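Local coordinates for protein alpha-1,2-mannosidase (Bacteroides thetaiotaomicron, PDB 2WW2) that acts as a calcium-dependent, inverting alpha-mannosidase of glycoside hydrolase family 92 in a human gut symbiont, probably hydrolysing alpha-1,2-linked mannose, at residues A545-M550 and Y592-I597. Sequence-based numbering, arbitrary orientation.
Sequences ARLDSM and YLYDYI
The L547 and Y594 side chains lie alongside each other, pointing opposite ways, the leucine reaching from helix 540-551 over one face of the tyrosine ring. Its CD1 methyl sits almost straight above the ring centre, 3.8 Å from the Y594 centroid, a CH-pi contact. L547 CB covers the phenolic end of the same ring, 3.5 Å from Y594 CZ. CG of L547 lies beside the backbone N and anti to the carbonyl carbon, and the second torsion, near 171°, carries CD1 out over the ring. The same methyl also meets L593 CB at 3.9 Å and I597 CD1 at 4.0 Å, so one branch of the leucine touches three residues of 592-597. At the ring edge, Y594 OH donates a hydrogen bond of 2.7 Å to D548 OD1. The oxygen is met on its anti side, 18° out of the carboxylate plane, and carboxylate and ring planes stand 32° apart. The other oxygen, D548 OD2, forms a salt bridge with K602 of helix 600-613, a residue the Y594 side chain also touches; the lysine thus probably helps fix the carboxylate that accepts the hydroxyl's hydrogen bond. A phenylalanine in place of Y594 would keep the ring under L547 but would probably leave D548 OD1 without this donor inside a largely buried contact. Around it, I597 packs on M543 and I544, and L593 on W524. The arrangement is a helix-to-loop contact within the family 92 catalytic domain, in which a short 3-10 turn leading toward helix 600-613 docks against helix 540-551 through a tyrosine packed under a leucine methyl and hydrogen-bonded to an aspartate.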
loop_
_atom_site.group_PDB
_atom_site.type_symbol
_atom_site.label_atom_id
_atom_site.label_comp_id
_atom_site.label_asym_id
_atom_site.label_seq_id
_atom_site.Cartn_x
_atom_site.Cartn_y
_atom_site.Cartn_z
ATOM N N ALA A 545 -21.841 5.199 -4.910
ATOM C CA ALA A 545 -21.011 4.136 -4.348
ATOM C C ALA A 545 -19.548 4.361 -4.684
ATOM O O ALA A 545 -18.672 4.132 -3.864
ATOM C CB ALA A 545 -21.465 2.782 -4.872
ATOM N N ARG A 546 -19.284 4.827 -5.892
ATOM C CA ARG A 546 -17.918 5.073 -6.306
ATOM C C ARG A 546 -17.307 6.287 -5.626
ATOM O O ARG A 546 -16.108 6.301 -5.332
ATOM C CB ARG A 546 -17.845 5.154 -7.818
ATOM C CG ARG A 546 -18.259 3.833 -8.420
ATOM C CD ARG A 546 -18.225 3.857 -9.919
ATOM N NE ARG A 546 -16.893 4.154 -10.439
ATOM C CZ ARG A 546 -16.554 3.958 -11.708
ATOM N NH1 ARG A 546 -17.446 3.457 -12.556
ATOM N NH2 ARG A 546 -15.332 4.258 -12.130
ATOM N N LEU A 547 -18.133 7.295 -5.353
ATOM C CA LEU A 547 -17.681 8.442 -4.584
ATOM C C LEU A 547 -17.374 7.973 -3.172
ATOM O O LEU A 547 -16.341 8.334 -2.588
ATOM C CB LEU A 547 -18.753 9.528 -4.538
ATOM C CG LEU A 547 -18.920 10.364 -5.802
ATOM C CD1 LEU A 547 -20.161 11.229 -5.644
ATOM C CD2 LEU A 547 -17.681 11.228 -6.040
ATOM N N ASP A 548 -18.274 7.161 -2.629
ATOM C CA ASP A 548 -18.081 6.606 -1.302
ATOM C C ASP A 548 -16.772 5.804 -1.231
ATOM O O ASP A 548 -16.082 5.839 -0.216
ATOM C CB ASP A 548 -19.268 5.733 -0.886
ATOM C CG ASP A 548 -20.517 6.542 -0.549
ATOM O OD1 ASP A 548 -20.441 7.788 -0.427
ATOM O OD2 ASP A 548 -21.580 5.916 -0.388
ATOM N N SER A 549 -16.422 5.107 -2.312
ATOM C CA SER A 549 -15.182 4.319 -2.344
ATOM C C SER A 549 -13.930 5.199 -2.434
ATOM O O SER A 549 -12.795 4.702 -2.412
ATOM C CB SER A 549 -15.206 3.296 -3.484
ATOM O OG SER A 549 -14.953 3.906 -4.741
ATOM N N MET A 550 -14.129 6.508 -2.532
ATOM C CA MET A 550 -13.006 7.429 -2.496
ATOM C C MET A 550 -12.815 8.018 -1.114
ATOM O O MET A 550 -11.685 8.205 -0.678
ATOM C CB MET A 550 -13.185 8.561 -3.502
ATOM C CG MET A 550 -12.682 8.251 -4.890
ATOM S SD MET A 550 -12.529 9.782 -5.832
ATOM C CE MET A 550 -11.306 9.333 -7.063
ATOM N N TYR A 592 -18.245 17.517 -4.216
ATOM C CA TYR A 592 -19.504 18.235 -4.413
ATOM C C TYR A 592 -20.473 17.467 -5.296
ATOM O O TYR A 592 -21.616 17.896 -5.458
ATOM C CB TYR A 592 -19.264 19.629 -5.014
ATOM C CG TYR A 592 -18.671 20.605 -4.010
ATOM C CD1 TYR A 592 -19.499 21.346 -3.164
ATOM C CD2 TYR A 592 -17.294 20.753 -3.886
ATOM C CE1 TYR A 592 -18.974 22.226 -2.226
ATOM C CE2 TYR A 592 -16.746 21.626 -2.937
ATOM C CZ TYR A 592 -17.603 22.352 -2.108
ATOM O OH TYR A 592 -17.083 23.233 -1.178
ATOM N N LEU A 593 -20.038 16.348 -5.867
ATOM C CA LEU A 593 -20.890 15.634 -6.837
ATOM C C LEU A 593 -22.122 15.004 -6.177
ATOM O O LEU A 593 -23.125 14.767 -6.836
ATOM C CB LEU A 593 -20.085 14.600 -7.636
ATOM C CG LEU A 593 -19.097 15.188 -8.655
ATOM C CD1 LEU A 593 -18.187 14.095 -9.262
ATOM C CD2 LEU A 593 -19.842 15.902 -9.750
ATOM N N TYR A 594 -22.061 14.735 -4.878
ATOM C CA TYR A 594 -23.250 14.221 -4.196
ATOM C C TYR A 594 -24.438 15.182 -4.318
ATOM O O TYR A 594 -25.574 14.741 -4.215
ATOM C CB TYR A 594 -22.998 13.958 -2.732
ATOM C CG TYR A 594 -21.969 12.882 -2.400
ATOM C CD1 TYR A 594 -22.297 11.526 -2.455
ATOM C CD2 TYR A 594 -20.704 13.231 -1.952
ATOM C CE1 TYR A 594 -21.375 10.548 -2.095
ATOM C CE2 TYR A 594 -19.758 12.257 -1.602
ATOM C CZ TYR A 594 -20.101 10.925 -1.677
ATOM O OH TYR A 594 -19.173 9.970 -1.315
ATOM N N ASP A 595 -24.166 16.472 -4.527
ATOM C CA ASP A 595 -25.214 17.504 -4.699
ATOM C C ASP A 595 -26.048 17.287 -5.951
ATOM O O ASP A 595 -27.159 17.820 -6.063
ATOM C CB ASP A 595 -24.603 18.904 -4.833
ATOM C CG ASP A 595 -24.227 19.548 -3.495
ATOM O OD1 ASP A 595 -24.639 19.069 -2.423
ATOM O OD2 ASP A 595 -23.526 20.592 -3.528
ATOM N N TYR A 596 -25.493 16.544 -6.909
ATOM C CA TYR A 596 -26.103 16.357 -8.230
ATOM C C TYR A 596 -26.902 15.059 -8.329
ATOM O O TYR A 596 -27.643 14.837 -9.296
ATOM C CB TYR A 596 -25.008 16.358 -9.323
ATOM C CG TYR A 596 -24.287 17.685 -9.456
ATOM C CD1 TYR A 596 -24.494 18.505 -10.569
ATOM C CD2 TYR A 596 -23.418 18.123 -8.463
ATOM C CE1 TYR A 596 -23.849 19.733 -10.687
ATOM C CE2 TYR A 596 -22.770 19.350 -8.564
ATOM C CZ TYR A 596 -22.993 20.150 -9.682
ATOM O OH TYR A 596 -22.358 21.366 -9.762
ATOM N N ILE A 597 -26.730 14.186 -7.340
ATOM C CA ILE A 597 -27.288 12.852 -7.428
ATOM C C ILE A 597 -28.036 12.470 -6.156
ATOM O O ILE A 597 -28.206 11.289 -5.874
ATOM C CB ILE A 597 -26.183 11.810 -7.756
ATOM C CG1 ILE A 597 -25.134 11.760 -6.650
ATOM C CG2 ILE A 597 -25.492 12.180 -9.041
ATOM C CD1 ILE A 597 -23.858 11.061 -7.064
#